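Local coordinates for protein imelysin (Bacteroides ovatus, PDB 3N8U) that is an imelysin-family protein described as a peptidase, whose relatives are implicated in bacterial iron uptake, so its own role probably lies there, at residues L34-A39 with K248-Y253; T40-A45 with K243-K248; Q169-A174 with D196-L201; Q176-P181 with N189-A194; L324-G329 with E336-V341. All coordinates share one frame; numbering follows the deposited sequence. Where two conformers were deposited one is given.

Contact 1 (L34-A39 with K248-Y253)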
# COMPACT_ATOMS: atom_id res chain seq x y z
N LEU A 34 1.24 -16.48 5.00
CA LEU A 34 0.52 -15.46 5.79
C LEU A 34 0.01 -14.32 4.90
O LEU A 34 -1.10 -13.85 5.11
CB LEU A 34 1.43 -14.91 6.89
CG LEU A 34 1.69 -15.89 8.05
CD1 LEU A 34 2.84 -15.43 8.89
CD2 LEU A 34 0.41 -16.08 8.90
N LEU A 35 0.79 -13.93 3.86
CA LEU A 35 0.37 -12.87 2.91
C LEU A 35 -0.85 -13.36 2.12
O LEU A 35 -1.78 -12.58 1.87
CB LEU A 35 1.51 -12.51 1.95
CG LEU A 35 2.52 -11.53 2.50
CD1 LEU A 35 3.79 -11.55 1.67
CD2 LEU A 35 1.94 -10.08 2.49
N LYS A 36 -0.86 -14.66 1.77
CA LYS A 36 -1.96 -15.28 1.05
C LYS A 36 -3.23 -15.26 1.93
O LYS A 36 -4.31 -14.88 1.47
CB LYS A 36 -1.55 -16.72 0.68
CG LYS A 36 -2.64 -17.60 0.10
CD LYS A 36 -1.99 -18.83 -0.53
CE LYS A 36 -2.94 -19.98 -0.67
NZ LYS A 36 -2.22 -21.24 -1.01
N THR A 37 -3.08 -15.64 3.22
CA THR A 37 -4.17 -15.65 4.18
C THR A 37 -4.73 -14.25 4.39
O THR A 37 -5.95 -14.05 4.35
CB THR A 37 -3.72 -16.30 5.48
OG1 THR A 37 -3.38 -17.65 5.20
CG2 THR A 37 -4.80 -16.24 6.59
N ASP A 38 -3.83 -13.27 4.62
CA ASP A 38 -4.26 -11.90 4.87
C ASP A 38 -5.01 -11.32 3.69
O ASP A 38 -6.09 -10.72 3.88
CB ASP A 38 -3.05 -11.04 5.25
CG ASP A 38 -2.48 -11.35 6.62
OD1 ASP A 38 -3.25 -11.87 7.50
OD2 ASP A 38 -1.30 -11.07 6.84
N ALA A 39 -4.50 -11.52 2.46
CA ALA A 39 -5.18 -10.98 1.26
C ALA A 39 -6.52 -11.66 1.04
O ALA A 39 -7.49 -11.00 0.67
CB ALA A 39 -4.30 -11.14 0.03
N LYS A 248 -3.06 -12.35 -6.76
CA LYS A 248 -1.62 -12.18 -6.94
C LYS A 248 -0.80 -12.62 -5.74
O LYS A 248 0.33 -13.09 -5.91
CB LYS A 248 -1.30 -10.76 -7.40
CG LYS A 248 -1.85 -10.52 -8.81
CD LYS A 248 -1.84 -9.07 -9.22
CE LYS A 248 -2.27 -8.92 -10.67
NZ LYS A 248 -3.72 -9.25 -10.86
N ASN A 249 -1.40 -12.60 -4.52
CA ASN A 249 -0.69 -13.13 -3.35
C ASN A 249 -0.71 -14.66 -3.42
O ASN A 249 0.26 -15.29 -3.01
CB ASN A 249 -1.24 -12.61 -2.04
CG ASN A 249 -0.69 -11.25 -1.68
OD1 ASN A 249 -0.01 -10.60 -2.48
ND2 ASN A 249 -0.88 -10.83 -0.44
N ASP A 250 -1.76 -15.24 -4.01
CA ASP A 250 -1.83 -16.69 -4.24
C ASP A 250 -0.70 -17.06 -5.21
O ASP A 250 0.06 -17.99 -4.96
CB ASP A 250 -3.20 -17.08 -4.84
CG ASP A 250 -4.35 -17.11 -3.84
OD1 ASP A 250 -4.10 -16.97 -2.64
OD2 ASP A 250 -5.50 -17.34 -4.28
N ALA A 251 -0.56 -16.27 -6.33
CA ALA A 251 0.49 -16.54 -7.32
C ALA A 251 1.88 -16.35 -6.71
O ALA A 251 2.79 -17.13 -6.99
CB ALA A 251 0.31 -15.64 -8.53
N LEU A 252 2.03 -15.37 -5.81
CA LEU A 252 3.31 -15.12 -5.15
C LEU A 252 3.70 -16.31 -4.26
O LEU A 252 4.85 -16.74 -4.28
CB LEU A 252 3.21 -13.84 -4.31
CG LEU A 252 4.38 -13.48 -3.40
CD1 LEU A 252 5.70 -13.39 -4.20
CD2 LEU A 252 4.10 -12.15 -2.70
N TYR A 253 2.73 -16.86 -3.51
CA TYR A 253 2.99 -18.04 -2.69
C TYR A 253 3.44 -19.22 -3.59
O TYR A 253 4.40 -19.91 -3.26
CB TYR A 253 1.72 -18.41 -1.88
CG TYR A 253 1.84 -19.72 -1.13
CD1 TYR A 253 2.55 -19.80 0.06
CD2 TYR A 253 1.28 -20.89 -1.64
CE1 TYR A 253 2.69 -21.01 0.74
CE2 TYR A 253 1.43 -22.10 -0.98
CZ TYR A 253 2.13 -22.16 0.21
OH TYR A 253 2.29 -23.35 0.87
O HOH W 1 -1.67 -20.68 -3.73

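Contact 2 (T40-A45 with K243-K248)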
# COMPACT_ATOMS: atom_id res chain seq x y z
N THR A 40 -6.62 -12.98 1.32
CA THR A 40 -7.90 -13.65 1.16
C THR A 40 -8.91 -13.12 2.15
O THR A 40 -10.08 -12.88 1.79
CB THR A 40 -7.70 -15.16 1.29
OG1 THR A 40 -6.87 -15.58 0.21
CG2 THR A 40 -9.04 -15.93 1.27
N ASN A 41 -8.48 -12.95 3.42
CA ASN A 41 -9.39 -12.50 4.48
C ASN A 41 -9.87 -11.07 4.24
O ASN A 41 -11.02 -10.74 4.55
CB ASN A 41 -8.74 -12.61 5.84
CG ASN A 41 -8.65 -14.03 6.31
OD1 ASN A 41 -9.39 -14.91 5.85
ND2 ASN A 41 -7.73 -14.29 7.22
N LEU A 42 -8.99 -10.23 3.67
CA LEU A 42 -9.32 -8.84 3.38
C LEU A 42 -10.37 -8.78 2.26
O LEU A 42 -11.37 -8.07 2.38
CB LEU A 42 -8.04 -8.11 2.97
CG LEU A 42 -8.21 -6.65 2.50
CD1 LEU A 42 -9.02 -5.80 3.52
CD2 LEU A 42 -6.84 -6.02 2.25
N TYR A 43 -10.14 -9.54 1.18
CA TYR A 43 -11.07 -9.59 0.07
C TYR A 43 -12.44 -10.13 0.53
O TYR A 43 -13.47 -9.53 0.24
CB TYR A 43 -10.51 -10.45 -1.07
CG TYR A 43 -11.51 -10.73 -2.17
CD1 TYR A 43 -11.97 -9.70 -3.00
CD2 TYR A 43 -11.98 -12.02 -2.40
CE1 TYR A 43 -12.90 -9.96 -4.00
CE2 TYR A 43 -12.88 -12.29 -3.43
CZ TYR A 43 -13.32 -11.25 -4.24
OH TYR A 43 -14.22 -11.52 -5.24
N ASN A 44 -12.43 -11.22 1.31
CA ASN A 44 -13.66 -11.81 1.83
C ASN A 44 -14.43 -10.87 2.78
O ASN A 44 -15.66 -10.87 2.77
CB ASN A 44 -13.37 -13.16 2.50
CG ASN A 44 -13.02 -14.26 1.52
OD1 ASN A 44 -13.21 -14.14 0.30
ND2 ASN A 44 -12.50 -15.37 2.03
N ALA A 45 -13.70 -10.06 3.59
CA ALA A 45 -14.33 -9.09 4.51
C ALA A 45 -15.17 -8.08 3.72
O ALA A 45 -16.28 -7.74 4.13
CB ALA A 45 -13.27 -8.37 5.32
N LYS A 243 -9.53 -8.12 -4.89
CA LYS A 243 -9.61 -9.40 -5.61
C LYS A 243 -8.27 -9.67 -6.28
O LYS A 243 -7.74 -10.78 -6.17
CB LYS A 243 -10.73 -9.36 -6.66
CG LYS A 243 -10.97 -10.70 -7.34
CD LYS A 243 -12.26 -10.67 -8.15
CE LYS A 243 -12.55 -11.99 -8.82
NZ LYS A 243 -11.71 -12.18 -10.04
N SER A 244 -7.73 -8.65 -6.98
CA SER A 244 -6.43 -8.75 -7.65
C SER A 244 -5.33 -9.08 -6.65
O SER A 244 -4.46 -9.92 -6.92
CB SER A 244 -6.12 -7.44 -8.37
OG SER A 244 -4.86 -7.51 -9.01
N LEU A 245 -5.34 -8.41 -5.48
CA LEU A 245 -4.34 -8.67 -4.44
C LEU A 245 -4.45 -10.13 -3.95
O LEU A 245 -3.42 -10.80 -3.74
CB LEU A 245 -4.54 -7.70 -3.26
CG LEU A 245 -3.60 -7.89 -2.06
CD1 LEU A 245 -2.13 -7.72 -2.46
CD2 LEU A 245 -3.95 -6.89 -0.97
N LYS A 246 -5.68 -10.63 -3.77
CA LYS A 246 -5.87 -12.01 -3.34
C LYS A 246 -5.26 -12.96 -4.38
O LYS A 246 -4.47 -13.83 -4.02
CB LYS A 246 -7.36 -12.30 -3.13
CG LYS A 246 -7.65 -13.72 -2.67
CD LYS A 246 -9.11 -14.08 -2.83
CE LYS A 246 -9.42 -14.67 -4.18
NZ LYS A 246 -10.88 -14.83 -4.40
N GLU A 247 -5.60 -12.76 -5.66
CA GLU A 247 -5.13 -13.60 -6.76
C GLU A 247 -3.62 -13.55 -6.87
O GLU A 247 -2.97 -14.59 -7.03
CB GLU A 247 -5.75 -13.16 -8.09
CG GLU A 247 -7.22 -13.50 -8.20
CD GLU A 247 -7.93 -12.93 -9.42
OE1 GLU A 247 -7.28 -12.22 -10.23
OE2 GLU A 247 -9.14 -13.20 -9.58
N LYS A 248 -3.06 -12.35 -6.76
CA LYS A 248 -1.62 -12.18 -6.94
C LYS A 248 -0.80 -12.62 -5.74
O LYS A 248 0.33 -13.09 -5.91
CB LYS A 248 -1.30 -10.76 -7.40
CG LYS A 248 -1.85 -10.52 -8.81
CD LYS A 248 -1.84 -9.07 -9.22
CE LYS A 248 -2.27 -8.92 -10.67
NZ LYS A 248 -3.72 -9.25 -10.86
O HOH W 2 -12.00 -15.58 -1.93

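Contact 3 (Q169-A174 with D196-L201)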
# COMPACT_ATOMS: atom_id res chain seq x y z
N GLN A 169 -1.52 13.99 -11.15
CA GLN A 169 -0.51 13.69 -12.17
C GLN A 169 0.84 14.31 -11.81
O GLN A 169 1.88 13.67 -12.00
CB GLN A 169 -0.98 14.13 -13.58
CG GLN A 169 -2.19 13.34 -14.12
CD GLN A 169 -1.92 11.85 -14.29
OE1 GLN A 169 -0.95 11.43 -14.92
NE2 GLN A 169 -2.78 11.01 -13.70
N LYS A 170 0.83 15.54 -11.26
CA LYS A 170 2.07 16.22 -10.87
C LYS A 170 2.83 15.40 -9.80
O LYS A 170 4.05 15.29 -9.88
CB LYS A 170 1.76 17.63 -10.35
CG LYS A 170 3.00 18.47 -10.05
CD LYS A 170 2.61 19.80 -9.45
CE LYS A 170 3.81 20.69 -9.23
NZ LYS A 170 3.39 22.06 -8.79
N ALA A 171 2.10 14.83 -8.82
CA ALA A 171 2.72 14.04 -7.75
C ALA A 171 3.29 12.75 -8.29
O ALA A 171 4.45 12.42 -7.99
CB ALA A 171 1.70 13.76 -6.65
N ALA A 172 2.53 12.05 -9.15
CA ALA A 172 3.01 10.79 -9.74
C ALA A 172 4.26 11.06 -10.61
O ALA A 172 5.27 10.35 -10.48
CB ALA A 172 1.91 10.17 -10.59
N LYS A 173 4.20 12.11 -11.45
CA LYS A 173 5.33 12.47 -12.30
C LYS A 173 6.55 12.89 -11.46
O LYS A 173 7.69 12.48 -11.79
CB LYS A 173 4.93 13.60 -13.26
CG LYS A 173 6.10 14.04 -14.15
CD LYS A 173 5.68 15.01 -15.25
CE LYS A 173 6.88 15.58 -16.00
NZ LYS A 173 7.91 14.53 -16.31
N ALA A 174 6.33 13.64 -10.36
CA ALA A 174 7.47 14.12 -9.54
C ALA A 174 8.17 12.94 -8.86
O ALA A 174 9.40 12.91 -8.77
CB ALA A 174 7.00 15.13 -8.52
N ASP A 196 7.05 18.39 -2.36
CA ASP A 196 6.21 19.58 -2.61
C ASP A 196 4.92 19.18 -3.31
O ASP A 196 3.82 19.62 -2.90
CB ASP A 196 6.96 20.63 -3.44
CG ASP A 196 8.08 21.34 -2.71
OD1 ASP A 196 8.16 21.21 -1.47
OD2 ASP A 196 8.88 22.03 -3.37
N ALA A 197 5.04 18.37 -4.40
CA ALA A 197 3.87 17.92 -5.18
C ALA A 197 2.90 17.07 -4.33
O ALA A 197 1.67 17.22 -4.44
CB ALA A 197 4.31 17.16 -6.43
N CYS A 198 3.43 16.22 -3.45
CA CYS A 198 2.56 15.44 -2.57
C CYS A 198 1.82 16.32 -1.58
O CYS A 198 0.65 16.08 -1.31
CB CYS A 198 3.36 14.35 -1.86
SG CYS A 198 3.91 13.01 -2.96
N ALA A 199 2.51 17.37 -1.02
CA ALA A 199 1.91 18.29 -0.05
C ALA A 199 0.82 19.10 -0.74
O ALA A 199 -0.25 19.32 -0.16
CB ALA A 199 2.98 19.23 0.51
N GLU A 200 1.05 19.49 -2.01
CA GLU A 200 0.05 20.25 -2.77
C GLU A 200 -1.18 19.37 -3.04
O GLU A 200 -2.32 19.84 -2.95
CB GLU A 200 0.62 20.76 -4.11
CG GLU A 200 1.67 21.85 -3.93
CD GLU A 200 2.52 22.11 -5.16
OE1 GLU A 200 2.16 21.60 -6.25
OE2 GLU A 200 3.56 22.80 -5.03
N LEU A 201 -0.95 18.09 -3.37
CA LEU A 201 -2.04 17.16 -3.59
C LEU A 201 -2.84 16.95 -2.29
O LEU A 201 -4.07 16.96 -2.34
CB LEU A 201 -1.46 15.82 -4.07
CG LEU A 201 -2.49 14.70 -4.32
CD1 LEU A 201 -3.63 15.18 -5.28
CD2 LEU A 201 -1.78 13.47 -4.88
O HOH W 3 5.83 22.16 -6.76

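Contact 4 (Q176-P181 with N189-A194)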
# COMPACT_ATOMS: atom_id res chain seq x y z
N GLN A 176 8.25 9.82 -10.09
CA GLN A 176 8.94 9.12 -11.18
C GLN A 176 10.20 9.88 -11.63
O GLN A 176 11.19 9.24 -12.02
CB GLN A 176 8.00 8.89 -12.37
CG GLN A 176 6.96 7.80 -12.07
CD GLN A 176 7.60 6.42 -12.03
OE1 GLN A 176 8.22 5.97 -13.01
NE2 GLN A 176 7.47 5.72 -10.90
N ASP A 177 10.21 11.23 -11.46
CA ASP A 177 11.35 12.07 -11.83
C ASP A 177 12.53 11.94 -10.86
O ASP A 177 13.63 12.37 -11.21
CB ASP A 177 10.93 13.54 -11.96
CG ASP A 177 10.19 13.85 -13.25
OD1 ASP A 177 10.21 13.01 -14.16
OD2 ASP A 177 9.62 14.95 -13.35
N ILE A 178 12.32 11.39 -9.66
CA ILE A 178 13.47 11.13 -8.79
C ILE A 178 14.34 10.12 -9.55
O ILE A 178 13.82 9.14 -10.08
CB ILE A 178 13.02 10.54 -7.44
CG1 ILE A 178 12.08 11.52 -6.68
CG2 ILE A 178 14.26 10.13 -6.57
CD1 ILE A 178 11.44 10.90 -5.43
N PRO A 179 15.66 10.33 -9.64
CA PRO A 179 16.47 9.34 -10.37
C PRO A 179 16.41 7.99 -9.70
O PRO A 179 16.41 7.89 -8.47
CB PRO A 179 17.89 9.92 -10.29
CG PRO A 179 17.68 11.42 -10.04
CD PRO A 179 16.46 11.46 -9.15
N GLN A 180 16.36 6.93 -10.51
CA GLN A 180 16.31 5.57 -10.02
C GLN A 180 17.69 5.13 -9.49
O GLN A 180 18.68 5.22 -10.22
CB GLN A 180 15.85 4.62 -11.16
CG GLN A 180 15.98 3.13 -10.87
CD GLN A 180 15.02 2.60 -9.81
OE1 GLN A 180 14.25 3.33 -9.16
NE2 GLN A 180 15.07 1.30 -9.61
N PRO A 181 17.76 4.54 -8.28
CA PRO A 181 16.70 4.38 -7.27
C PRO A 181 16.65 5.57 -6.31
O PRO A 181 17.67 6.22 -6.05
CB PRO A 181 17.14 3.12 -6.53
CG PRO A 181 18.67 3.25 -6.51
CD PRO A 181 19.04 3.97 -7.79
N ASN A 189 17.28 17.30 -5.70
CA ASN A 189 16.27 18.34 -5.92
C ASN A 189 14.95 17.68 -6.28
O ASN A 189 13.87 18.19 -5.91
CB ASN A 189 16.70 19.23 -7.07
CG ASN A 189 17.85 20.12 -6.72
OD1 ASN A 189 18.14 20.37 -5.54
ND2 ASN A 189 18.52 20.61 -7.73
N GLU A 190 15.01 16.56 -7.03
CA GLU A 190 13.79 15.83 -7.42
C GLU A 190 13.03 15.30 -6.21
O GLU A 190 11.81 15.33 -6.21
CB GLU A 190 14.12 14.70 -8.40
CG GLU A 190 14.60 15.20 -9.77
CD GLU A 190 16.09 15.51 -9.90
OE1 GLU A 190 16.81 15.45 -8.88
OE2 GLU A 190 16.53 15.76 -11.04
N THR A 191 13.74 14.88 -5.16
CA THR A 191 13.07 14.42 -3.93
C THR A 191 12.24 15.57 -3.33
O THR A 191 11.09 15.37 -2.93
CB THR A 191 14.11 13.97 -2.92
OG1 THR A 191 14.81 12.86 -3.48
CG2 THR A 191 13.48 13.58 -1.57
N VAL A 192 12.86 16.76 -3.21
CA VAL A 192 12.17 17.93 -2.67
C VAL A 192 10.92 18.26 -3.53
O VAL A 192 9.83 18.49 -2.99
CB VAL A 192 13.11 19.15 -2.56
CG1 VAL A 192 12.34 20.41 -2.11
CG2 VAL A 192 14.25 18.85 -1.59
N ALA A 193 11.06 18.20 -4.88
CA ALA A 193 9.92 18.50 -5.79
C ALA A 193 8.80 17.47 -5.60
O ALA A 193 7.60 17.82 -5.61
CB ALA A 193 10.39 18.50 -7.25
N ALA A 194 9.17 16.21 -5.32
CA ALA A 194 8.14 15.18 -5.05
C ALA A 194 7.44 15.44 -3.74
O ALA A 194 6.21 15.30 -3.67
CB ALA A 194 8.77 13.80 -5.06

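Contact 5 (L324-G329 with E336-V341)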
# COMPACT_ATOMS: atom_id res chain seq x y z
N LEU A 324 6.22 -15.21 13.98
CA LEU A 324 5.60 -14.45 12.86
C LEU A 324 4.12 -14.19 13.09
O LEU A 324 3.52 -13.39 12.37
CB LEU A 324 5.76 -15.20 11.53
CG LEU A 324 7.16 -15.65 11.11
CD1 LEU A 324 7.13 -16.28 9.73
CD2 LEU A 324 8.15 -14.54 11.18
N GLU A 325 3.51 -14.93 14.02
CA GLU A 325 2.07 -14.89 14.22
C GLU A 325 1.63 -14.28 15.54
O GLU A 325 2.37 -14.30 16.52
CB GLU A 325 1.48 -16.30 14.03
CG GLU A 325 1.72 -16.85 12.62
CD GLU A 325 1.25 -18.27 12.39
OE1 GLU A 325 0.02 -18.47 12.21
OE2 GLU A 325 2.11 -19.18 12.32
N TRP A 326 0.43 -13.70 15.56
CA TRP A 326 -0.18 -13.16 16.77
C TRP A 326 -1.66 -13.55 16.81
O TRP A 326 -2.23 -13.91 15.78
CB TRP A 326 -0.02 -11.63 16.83
CG TRP A 326 -0.63 -10.91 15.67
CD1 TRP A 326 -0.03 -10.61 14.49
CD2 TRP A 326 -1.96 -10.37 15.60
NE1 TRP A 326 -0.90 -9.92 13.67
CE2 TRP A 326 -2.09 -9.76 14.33
CE3 TRP A 326 -3.08 -10.38 16.46
CZ2 TRP A 326 -3.27 -9.12 13.92
CZ3 TRP A 326 -4.25 -9.75 16.05
CH2 TRP A 326 -4.33 -9.12 14.80
N SER A 327 -2.28 -13.46 17.99
CA SER A 327 -3.67 -13.85 18.16
C SER A 327 -4.48 -12.71 18.70
O SER A 327 -3.95 -11.87 19.42
CB SER A 327 -3.77 -15.02 19.13
OG SER A 327 -2.97 -16.11 18.70
N GLU A 328 -5.79 -12.70 18.39
CA GLU A 328 -6.72 -11.70 18.91
C GLU A 328 -6.59 -11.69 20.43
O GLU A 328 -6.53 -12.76 21.05
CB GLU A 328 -8.16 -12.02 18.48
CG GLU A 328 -9.11 -10.84 18.62
N GLY A 329 -6.42 -10.51 21.01
CA GLY A 329 -6.24 -10.38 22.44
C GLY A 329 -4.79 -10.27 22.89
O GLY A 329 -4.54 -9.94 24.05
N GLU A 336 2.79 -6.06 17.24
CA GLU A 336 3.79 -5.30 16.46
C GLU A 336 5.07 -6.10 16.22
O GLU A 336 5.63 -6.03 15.12
CB GLU A 336 4.11 -3.97 17.14
CG GLU A 336 2.98 -2.97 17.08
CD GLU A 336 3.33 -1.57 17.56
OE1 GLU A 336 4.53 -1.32 17.85
OE2 GLU A 336 2.42 -0.71 17.61
N SER A 337 5.53 -6.87 17.23
CA SER A 337 6.74 -7.68 17.09
C SER A 337 6.59 -8.72 15.98
O SER A 337 7.53 -8.94 15.21
CB SER A 337 7.10 -8.38 18.39
OG SER A 337 7.50 -7.43 19.37
N ALA A 338 5.40 -9.35 15.89
CA ALA A 338 5.11 -10.32 14.83
C ALA A 338 5.03 -9.61 13.47
O ALA A 338 5.62 -10.06 12.49
CB ALA A 338 3.81 -11.04 15.12
N GLN A 339 4.32 -8.48 13.41
CA GLN A 339 4.16 -7.74 12.16
C GLN A 339 5.50 -7.23 11.60
O GLN A 339 5.68 -7.17 10.37
CB GLN A 339 3.18 -6.59 12.34
CG GLN A 339 1.78 -7.09 12.64
CD GLN A 339 0.85 -6.02 13.13
OE1 GLN A 339 1.24 -5.04 13.79
NE2 GLN A 339 -0.43 -6.19 12.84
N ASN A 340 6.45 -6.90 12.50
CA ASN A 340 7.75 -6.35 12.09
C ASN A 340 8.72 -7.40 11.53
O ASN A 340 9.83 -7.05 11.15
CB ASN A 340 8.40 -5.59 13.27
CG ASN A 340 7.72 -4.28 13.57
OD1 ASN A 340 6.99 -3.72 12.73
ND2 ASN A 340 7.94 -3.76 14.76
N VAL A 341 8.31 -8.67 11.51
CA VAL A 341 9.15 -9.76 10.99
C VAL A 341 8.43 -10.60 9.94
O VAL A 341 8.84 -11.73 9.65
CB VAL A 341 9.72 -10.64 12.14
CG1 VAL A 341 10.64 -9.83 13.05
CG2 VAL A 341 8.59 -11.30 12.94

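Contact 1 (L34-A39 with K248-Y253)
N249 reaches across from one helix to the backbone of the other, its ND2 giving a hydrogen bond 3.0 Å long to O of L35. The bond is fairly straight, with 155° at the hydrogen, but the donor stands well above the carbonyl plane (69°). This carbonyl already accepts the helical N-H of A39, which comes from the opposite face, so one oxygen serves two donors. Around this buried amide the packing is close: CB of A39 lies 3.5 Å from ND2 of N249, and the CA atoms of K36 and N249 are 5.1 Å apart. An alanine in place of N249 would probably leave O of L35 with its helical bond alone and open a gap beside A39.

The other flank is looser, and K36 and D250 each have a second conformer there, in keeping with this solvent side. In the conformers described, K36 stretches out, CG anti to the backbone N, laying its methylenes across D250 and bringing NZ obliquely to Y253, 3.6 Å from CD2. Its ammonium then stays 4.9 Å from OD1 of D250, probably too far to pair, and is met instead by a water that bonds only weakly to O of D250. The axes run nearly antiparallel, at 166°, and M302 and F344 close over the buried side, as expected for neighbouring helices in an all-helical bundle.

Contact 2 (T40-A45 with K243-K248)
The CA atoms of T40 and K246 lie 5.2 Å apart and those of Y43 and K243 5.9 Å apart, as the two helices pass antiparallel at 153° with axes 8.6 Å from each other. No hydrogen bond joins them directly, and the contact is carried by Y43. Its CG stands anti to the backbone N (chi1 171°), which sends the ring across to the other helix, where two lysines border it. K243 runs alongside the ring in the same direction, its CB 3.5 Å from CE1 of Y43 and its CD near the phenol OH. K246 crosses obliquely; in the conformer described its chain bends at CG-CD and places NZ 3.4 Å from CE2 of Y43, a slanting approach.

Each ammonium finds a polar partner of its own. That of K243 turns back to E247 of its own helix, a salt bridge of 2.8 Å from NZ to OE2, while NZ of K246 gives to a water that also bonds OD1 of N44 and sits in the plane of the Y43 ring at its edge. T40 adds its OG1, already bonded to O of K36, against CG of K246. Replacing Y43 by an alanine would probably open a gap between the helices and leave the aliphatic parts of K243 and K246 without the surface they lie against.

On the inner side L42 and L245 meet loosely, and both lean on M302 of helix 298-303; L42 also touches helix 292-295, and L245 reaches W282 of helix 265-283.

Contact 3 (Q169-A174 with D196-L201)
A171 and A197 set the spacing by small-residue packing: their CA atoms come within 4.8 Å, and CB of A197 rests 3.7 Å from CA of A171. That methyl sits in a shallow seat on the facing helix, between A171, O of K170 and CB of A174, the last 4.0 Å away. Where the interface is made of alanines the backbones themselves can approach, and here the axes draw to 8.3 Å while running antiparallel at 158°.

Larger apolar groups fill in on the buried side. L201, its CG anti to the backbone N (chi1 179°), directs CD2 to CB of A171 at 3.9 Å. SG of C198 touches the same methyl more distantly. A171 and L201 also pack on I129 and I132 of helix 121-137, while C198 reaches I175, so this flank faces protein.

The ionic part lies on the outer edge. K170 extends fully and crosses E200 obliquely, its NZ giving a hydrogen bond of 2.9 Å to OE1 of E200 as part of a salt bridge. The bond uses the syn lone pair of that oxygen, the side facing OE2. A water completes a ring of contacts: it accepts from NZ of K170 and donates to OE2 of E200, so both carboxylate oxygens are tied to the one ammonium, one directly and one through the water.

The chemistry is thus divided by depth. Methyl contacts allow the close approach inside, whereas the charged pair spans the helices at the exposed outer edge, where solvent would probably weaken its electrostatic contribution.

Contact 4 (Q176-P181 with N189-A194)
I178 and E190 face each other across a helical hairpin, at the closed end, where helix 158-177 gives way to the connecting loop and helix 189-214 returns antiparallel beside it. Their CA atoms lie 4.9 Å apart, and the contact is van der Waals packing without a hydrogen bond between the segments.

E190, in the first turn of the returning helix, comes closest. Its CB lies 3.6 Å from CA of I178, and its CG 3.3 Å from O of D177. A bend at the next bond (chi2 85°) makes the side chain cross that of P179 at about a right angle, with OE1 4.0 Å from CD of the proline. T191 follows on the buried side, its OG1 4.2 Å from CG2 of I178; this hydroxyl is engaged by S188 OG and O of I186, so it meets the isoleucine only by packing. I94 and Y98 of helix 71-102 back the threonine.

One turn after E190, A194 closes the inner end of the contact. I178 has CG1 anti to its carbonyl carbon (chi1 -61°), which leads its extended branch over the backbone of E190 and T191 until terminal CD1 touches CB of A194 at 4.0 Å.

Contact 5 (L324-G329 with E336-V341)
The W326 indole meets A338 at its edge: CB of A338 lies near the ring plane, 3.9 Å from CD1. Q339 comes up obliquely at the pyrrole end, its amide plane turned 82° from the indole, almost perpendicular. NE1 of W326 and NE2 of Q339 are 3.9 Å apart and make no bond to each other. Both instead donate to OD1 of N301, so that one carbonyl oxygen holds two flat groups from the two segments and probably fixes their mutual turn. The indole reaches this position because CG of W326 sits between the backbone N and the carbonyl carbon (chi1 59°), the crowded position, which swings the ring toward the helix.

A338 is the hub of the remaining packing. Its methyl touches not only the indole but also backbone oxygens, lying 3.6 Å from O of L324 and 3.8 Å from O of E325. The small side chain lets the loop pass near the helix, with the CA atoms of L324 and A338 only 4.6 Å apart. O of L324 takes its hydrogen bond from NH1 of R342.

L324 starts away from the helix, yet its branch returns to V341: the two side chains cross at a slant, CD2 of L324 lying 3.7 Å from CG2 and 3.3 Å from the carbonyl O of V341. That oxygen is bonded by OH of Y27.

The loop is thus folded back on helix 332-339, with L324 pressed on Y27, N30, V31 and L34 of helix 21-47 and V341 on A311, I312 and I315 of helix 309-318.

In the fold
Contacts 1 and 2 are successive steps of one interface between helix 21-47 and helix 223-261; their centres lie 8 Å apart, K248 belongs to both, and A39 packs on K246 between them. Contacts 3 and 4 likewise share helix 158-177 and helix 189-214, centres 11 Å apart, with A174 touching A194. The two pairs occupy opposite sides of the chain's centre, their centres 29 to 32 Å apart. In sequence, contacts 3 and 4 fall between the halves of contacts 1 and 2; contact 5 follows all. It is local, but L324 packs on L34 of contact 1, the centres 17 Å apart. Sequence-distant helices thus pair on one side, a hairpin of neighbours on the other.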